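Local coordinates for uncharacterized protein Rv3404c/MT3512 (Mycobacterium tuberculosis, PDB 4PZU) that is of unknown function but has a formyltransferase-like domain, with a mixed beta-sheet, followed by an N-formyltransferase dimerization domain, at residues A[137-142]-A[189-194]; A[144-149]-A[171-176]. All blocks are in the same frame, centred on the assembly; numbering follows the deposited sequence.

Contact 1: residues A[137-142]-A[189-194]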
loop_
_atom_site.group_PDB
_atom_site.type_symbol
_atom_site.label_atom_id
_atom_site.label_comp_id
_atom_site.label_asym_id
_atom_site.label_seq_id
_atom_site.Cartn_x
_atom_site.Cartn_y
_atom_site.Cartn_z
ATOM N N LEU A 137 -10.162 31.927 7.535
ATOM C CA LEU A 137 -9.611 30.705 8.092
ATOM C C LEU A 137 -8.086 30.616 7.967
ATOM O O LEU A 137 -7.562 30.743 6.879
ATOM C CB LEU A 137 -10.265 29.472 7.439
ATOM C CG LEU A 137 -10.249 28.205 8.309
ATOM C CD1 LEU A 137 -10.971 28.455 9.638
ATOM C CD2 LEU A 137 -10.851 27.005 7.566
ATOM N N ASP A 138 -7.394 30.348 9.076
ATOM C CA ASP A 138 -5.936 30.129 9.058
ATOM C C ASP A 138 -5.220 31.292 8.341
ATOM O O ASP A 138 -4.469 31.138 7.373
ATOM C CB ASP A 138 -5.616 28.763 8.468
ATOM C CG ASP A 138 -6.316 27.611 9.230
ATOM O OD1 ASP A 138 -6.491 27.714 10.486
ATOM O OD2 ASP A 138 -6.690 26.590 8.573
ATOM N N HIS A 139 -5.480 32.487 8.845
ATOM C CA HIS A 139 -5.118 33.710 8.138
ATOM C C HIS A 139 -4.957 34.665 9.308
ATOM O O HIS A 139 -5.569 34.479 10.366
ATOM C CB HIS A 139 -6.286 34.084 7.210
ATOM C CG HIS A 139 -6.054 35.299 6.360
ATOM N ND1 HIS A 139 -6.273 36.585 6.819
ATOM C CD2 HIS A 139 -5.690 35.423 5.058
ATOM C CE1 HIS A 139 -6.010 37.450 5.850
ATOM N NE2 HIS A 139 -5.656 36.771 4.770
ATOM N N GLY A 140 -4.123 35.670 9.191
ATOM C CA GLY A 140 -3.934 36.485 10.392
ATOM C C GLY A 140 -2.507 36.445 10.880
ATOM O O GLY A 140 -1.777 35.524 10.565
ATOM N N PRO A 141 -2.098 37.484 11.626
ATOM C CA PRO A 141 -0.684 37.616 11.938
ATOM C C PRO A 141 -0.118 36.390 12.662
ATOM O O PRO A 141 -0.724 35.860 13.607
ATOM C CB PRO A 141 -0.615 38.918 12.776
ATOM C CG PRO A 141 -1.800 39.704 12.303
ATOM C CD PRO A 141 -2.876 38.684 11.998
ATOM N N ILE A 142 1.038 35.954 12.178
ATOM C CA ILE A 142 1.677 34.742 12.634
ATOM C C ILE A 142 2.502 35.059 13.853
ATOM O O ILE A 142 3.339 35.964 13.830
ATOM C CB ILE A 142 2.550 34.137 11.503
ATOM C CG1 ILE A 142 1.629 33.743 10.343
ATOM C CG2 ILE A 142 3.434 33.003 12.049
ATOM C CD1 ILE A 142 2.315 33.234 9.101
ATOM N N ALA A 189 3.386 37.554 3.863
ATOM C CA ALA A 189 3.496 38.491 2.741
ATOM C C ALA A 189 2.493 38.178 1.616
ATOM O O ALA A 189 2.197 39.048 0.808
ATOM C CB ALA A 189 4.934 38.548 2.211
ATOM N N THR A 190 1.950 36.959 1.586
ATOM C CA THR A 190 0.980 36.570 0.552
ATOM C C THR A 190 -0.253 35.863 1.101
ATOM O O THR A 190 -0.254 35.420 2.246
ATOM C CB THR A 190 1.622 35.664 -0.511
ATOM O OG1 THR A 190 2.022 34.435 0.093
ATOM C CG2 THR A 190 2.839 36.360 -1.174
ATOM N N GLU A 191 -1.292 35.764 0.277
ATOM C CA GLU A 191 -2.555 35.108 0.658
ATOM C C GLU A 191 -2.464 33.580 0.675
ATOM O O GLU A 191 -3.183 32.923 1.422
ATOM C CB GLU A 191 -3.690 35.525 -0.295
ATOM C CG GLU A 191 -4.194 36.953 -0.121
ATOM C CD GLU A 191 -4.579 37.257 1.312
ATOM O OE1 GLU A 191 -5.486 36.576 1.841
ATOM O OE2 GLU A 191 -3.963 38.170 1.909
ATOM N N GLY A 192 -1.583 33.037 -0.152
ATOM C CA GLY A 192 -1.429 31.597 -0.294
ATOM C C GLY A 192 -2.711 30.987 -0.817
ATOM O O GLY A 192 -3.314 31.536 -1.711
ATOM N N ASN A 193 -3.154 29.878 -0.229
ATOM C CA ASN A 193 -4.311 29.158 -0.754
ATOM C C ASN A 193 -5.038 28.412 0.361
ATOM O O ASN A 193 -4.452 28.088 1.395
ATOM C CB ASN A 193 -3.887 28.165 -1.855
ATOM C CG ASN A 193 -3.139 26.952 -1.295
ATOM O OD1 ASN A 193 -2.016 27.092 -0.793
ATOM N ND2 ASN A 193 -3.755 25.744 -1.391
ATOM N N LEU A 194 -6.303 28.087 0.116
ATOM C CA LEU A 194 -7.169 27.515 1.114
ATOM C C LEU A 194 -7.860 26.269 0.580
ATOM O O LEU A 194 -8.475 26.312 -0.489
ATOM C CB LEU A 194 -8.193 28.550 1.522
ATOM C CG LEU A 194 -9.276 28.157 2.524
ATOM C CD1 LEU A 194 -8.694 27.629 3.820
ATOM C CD2 LEU A 194 -10.059 29.420 2.810
#
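His-139 and Glu-191 join two irregular loops through a single side-chain hydrogen bond, a compact example of how a histidine can bridge two carboxylates. Followed outward from CB, the histidine first runs with CG anti to its own backbone N (chi1 -178°), a setting that carries the imidazole across toward 189-194. ND1 turns to Asp-134 OD2, which accepts a hydrogen bond. CD2 lies 3.4 Å from Glu-191 OE1, a flanking contact, and NE2, at the far end of the ring, donates a hydrogen bond to that same OE1 at 2.9 Å. The oxygen sits close to the ring plane and receives the bond on its syn lone pair, although the N-H...O angle of 136° is well short of straight. The glutamate chain, bent at chi2, brings its carboxylate in with its plane turned 45° from the ring. The two bonds restrain the ring's rotation, and the imidazole may be protonated. Where Leu-137 precedes the histidine and Leu-194 follows the glutamate, Leu-137 CB and Leu-194 CD1 make a loose apolar contact at 4.4 Å. Arg-111, bonded to the carbonyls of Leu-137 and Glu-191, lies between the loops. The arrangement is a His-carboxylate hydrogen bond at the surface of a formyltransferase-type fold.

Contact 2: residues A[144-149]-A[171-176]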
loop_
_atom_site.group_PDB
_atom_site.type_symbol
_atom_site.label_atom_id
_atom_site.label_comp_id
_atom_site.label_asym_id
_atom_site.label_seq_id
_atom_site.Cartn_x
_atom_site.Cartn_y
_atom_site.Cartn_z
ATOM N N ALA A 144 4.191 32.378 15.589
ATOM C CA ALA A 144 5.341 31.545 15.281
ATOM C C ALA A 144 4.914 30.418 14.352
ATOM O O ALA A 144 3.750 30.003 14.363
ATOM C CB ALA A 144 5.945 30.963 16.554
ATOM N N GLN A 145 5.868 29.910 13.575
ATOM C CA GLN A 145 5.640 28.707 12.775
ATOM C C GLN A 145 6.920 27.903 12.637
ATOM O O GLN A 145 8.008 28.421 12.869
ATOM C CB GLN A 145 5.050 29.045 11.390
ATOM C CG GLN A 145 5.880 29.992 10.515
ATOM C CD GLN A 145 5.099 30.439 9.277
ATOM O OE1 GLN A 145 3.998 29.925 9.001
ATOM N NE2 GLN A 145 5.647 31.365 8.532
ATOM N N ARG A 146 6.769 26.628 12.266
ATOM C CA ARG A 146 7.888 25.716 12.114
ATOM C C ARG A 146 7.514 24.714 11.032
ATOM O O ARG A 146 6.440 24.158 11.058
ATOM C CB ARG A 146 8.208 24.993 13.443
ATOM C CG ARG A 146 9.493 24.135 13.385
ATOM C CD ARG A 146 10.079 23.839 14.775
ATOM N NE ARG A 146 10.376 25.084 15.457
ATOM C CZ ARG A 146 10.538 25.230 16.769
ATOM N NH1 ARG A 146 10.449 24.203 17.608
ATOM N NH2 ARG A 146 10.769 26.438 17.244
ATOM N N GLU A 147 8.417 24.499 10.091
ATOM C CA GLU A 147 8.221 23.571 8.979
ATOM C C GLU A 147 8.414 22.102 9.389
ATOM O O GLU A 147 9.165 21.788 10.318
ATOM C CB GLU A 147 9.222 23.943 7.844
ATOM C CG GLU A 147 9.326 22.883 6.747
ATOM C CD GLU A 147 9.976 23.386 5.475
ATOM O OE1 GLU A 147 10.691 24.422 5.540
ATOM O OE2 GLU A 147 9.722 22.744 4.411
ATOM N N CYS A 148 7.750 21.196 8.684
ATOM C CA CYS A 148 7.929 19.777 8.914
ATOM C C CYS A 148 8.345 19.222 7.556
ATOM O O CYS A 148 7.649 19.467 6.561
ATOM C CB CYS A 148 6.575 19.175 9.345
ATOM S SG CYS A 148 6.580 17.363 9.445
ATOM N N ALA A 149 9.466 18.525 7.469
ATOM C CA ALA A 149 9.901 18.028 6.157
ATOM C C ALA A 149 8.959 16.876 5.699
ATOM O O ALA A 149 8.334 16.195 6.511
ATOM C CB ALA A 149 11.363 17.610 6.180
ATOM N N VAL A 171 4.183 24.923 20.596
ATOM C CA VAL A 171 3.276 25.546 21.544
ATOM C C VAL A 171 3.927 25.647 22.941
ATOM O O VAL A 171 3.814 26.683 23.613
ATOM C CB VAL A 171 1.924 24.797 21.607
ATOM C CG1 VAL A 171 1.050 25.349 22.729
ATOM C CG2 VAL A 171 1.167 24.906 20.279
ATOM N N LEU A 172 4.604 24.591 23.389
ATOM C CA LEU A 172 5.318 24.671 24.661
ATOM C C LEU A 172 6.372 25.771 24.618
ATOM O O LEU A 172 6.546 26.479 25.607
ATOM C CB LEU A 172 5.937 23.336 25.087
ATOM C CG LEU A 172 4.938 22.247 25.506
ATOM C CD1 LEU A 172 5.597 20.862 25.569
ATOM C CD2 LEU A 172 4.183 22.594 26.786
ATOM N N GLU A 173 7.073 25.901 23.487
ATOM C CA GLU A 173 8.124 26.899 23.391
ATOM C C GLU A 173 7.557 28.325 23.531
ATOM O O GLU A 173 8.119 29.177 24.240
ATOM C CB GLU A 173 8.946 26.727 22.103
ATOM C CG GLU A 173 10.031 27.775 22.013
ATOM C CD GLU A 173 10.829 27.757 20.736
ATOM O OE1 GLU A 173 10.887 26.711 20.051
ATOM O OE2 GLU A 173 11.446 28.815 20.451
ATOM N N HIS A 174 6.421 28.575 22.894
ATOM C CA HIS A 174 5.899 29.939 22.827
ATOM C C HIS A 174 4.777 30.192 23.795
ATOM O O HIS A 174 4.184 31.251 23.764
ATOM C CB HIS A 174 5.448 30.242 21.381
ATOM C CG HIS A 174 6.578 30.217 20.412
ATOM N ND1 HIS A 174 7.470 31.264 20.289
ATOM C CD2 HIS A 174 7.011 29.253 19.570
ATOM C CE1 HIS A 174 8.391 30.955 19.395
ATOM N NE2 HIS A 174 8.128 29.738 18.935
ATOM N N PHE A 175 4.475 29.232 24.666
ATOM C CA PHE A 175 3.307 29.350 25.520
ATOM C C PHE A 175 3.295 30.595 26.387
ATOM O O PHE A 175 2.289 31.273 26.458
ATOM C CB PHE A 175 3.110 28.144 26.421
ATOM C CG PHE A 175 1.896 28.260 27.299
ATOM C CD1 PHE A 175 0.626 28.041 26.772
ATOM C CD2 PHE A 175 2.019 28.648 28.640
ATOM C CE1 PHE A 175 -0.514 28.176 27.575
ATOM C CE2 PHE A 175 0.885 28.785 29.442
ATOM C CZ PHE A 175 -0.381 28.535 28.910
ATOM N N ASP A 176 4.407 30.898 27.033
ATOM C CA ASP A 176 4.480 32.078 27.928
ATOM C C ASP A 176 4.209 33.366 27.165
ATOM O O ASP A 176 3.480 34.233 27.641
ATOM C CB ASP A 176 5.854 32.157 28.601
ATOM C CG ASP A 176 6.069 31.074 29.659
ATOM O OD1 ASP A 176 5.108 30.514 30.239
ATOM O OD2 ASP A 176 7.241 30.801 29.950
HETATM O O HOH W 1 9.503 29.432 16.797
#
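Strand-to-helix packing at the margin of the mixed sheet of this formyltransferase-like fold is the setting here: strand 142-148, outermost within the chain, meets helix 156-180, which follows it in sequence. The contact illustrates how a small apolar group and a charged pair can share one interface. Ala-144 points its methyl at the helix and places CB over one face of the His-174 imidazole, 3.6 Å from the ring centroid and 17° off the ring normal, a CH-pi contact. CG of the preceding residue, Glu-173, lies more loosely over the opposite face, toward its rim. Two residues along the strand, on the same side, Arg-146 reaches the helix with a chain bent at chi3 (-58°), while Glu-173 comes to meet it fully extended beyond CG. The two side chains cross at about a right angle. Leu-170 of the same helix touches the arginine as well. A water lies at the edge of the His-174 ring, 2.6 Å from NE2, and also accepts a weak bond from Arg-146 NH2, linking the two polar groups. The salt bridge itself is nearly straight: Arg-146 NH2 donates to Glu-173 OE1 at 2.8 Å and 172°, with the oxygen in the guanidinium plane but the nitrogen out of the carboxylate plane, on the syn side.

How the contacts relate
Read from the N terminus, the chain leaves strand 126-132, passes through the loop holding 137-142 and enters strand 142-148, where 144-149 lies. Helix 156-180 then turns back along the sheet, and contact 2 closes the shorter loop when 171-176 meets that strand. Contact 1 closes only later, once the chain has left the helix and reached 189-194, just at the start of the short strand 194-195. Contact 2 is therefore nested within contact 1, an example of a short closure, strand to helix, held inside a longer one, loop to loop. Their centres are about 17 Å apart. One ties the marginal strand to its helix; the other joins the loops that precede that strand and follow that helix.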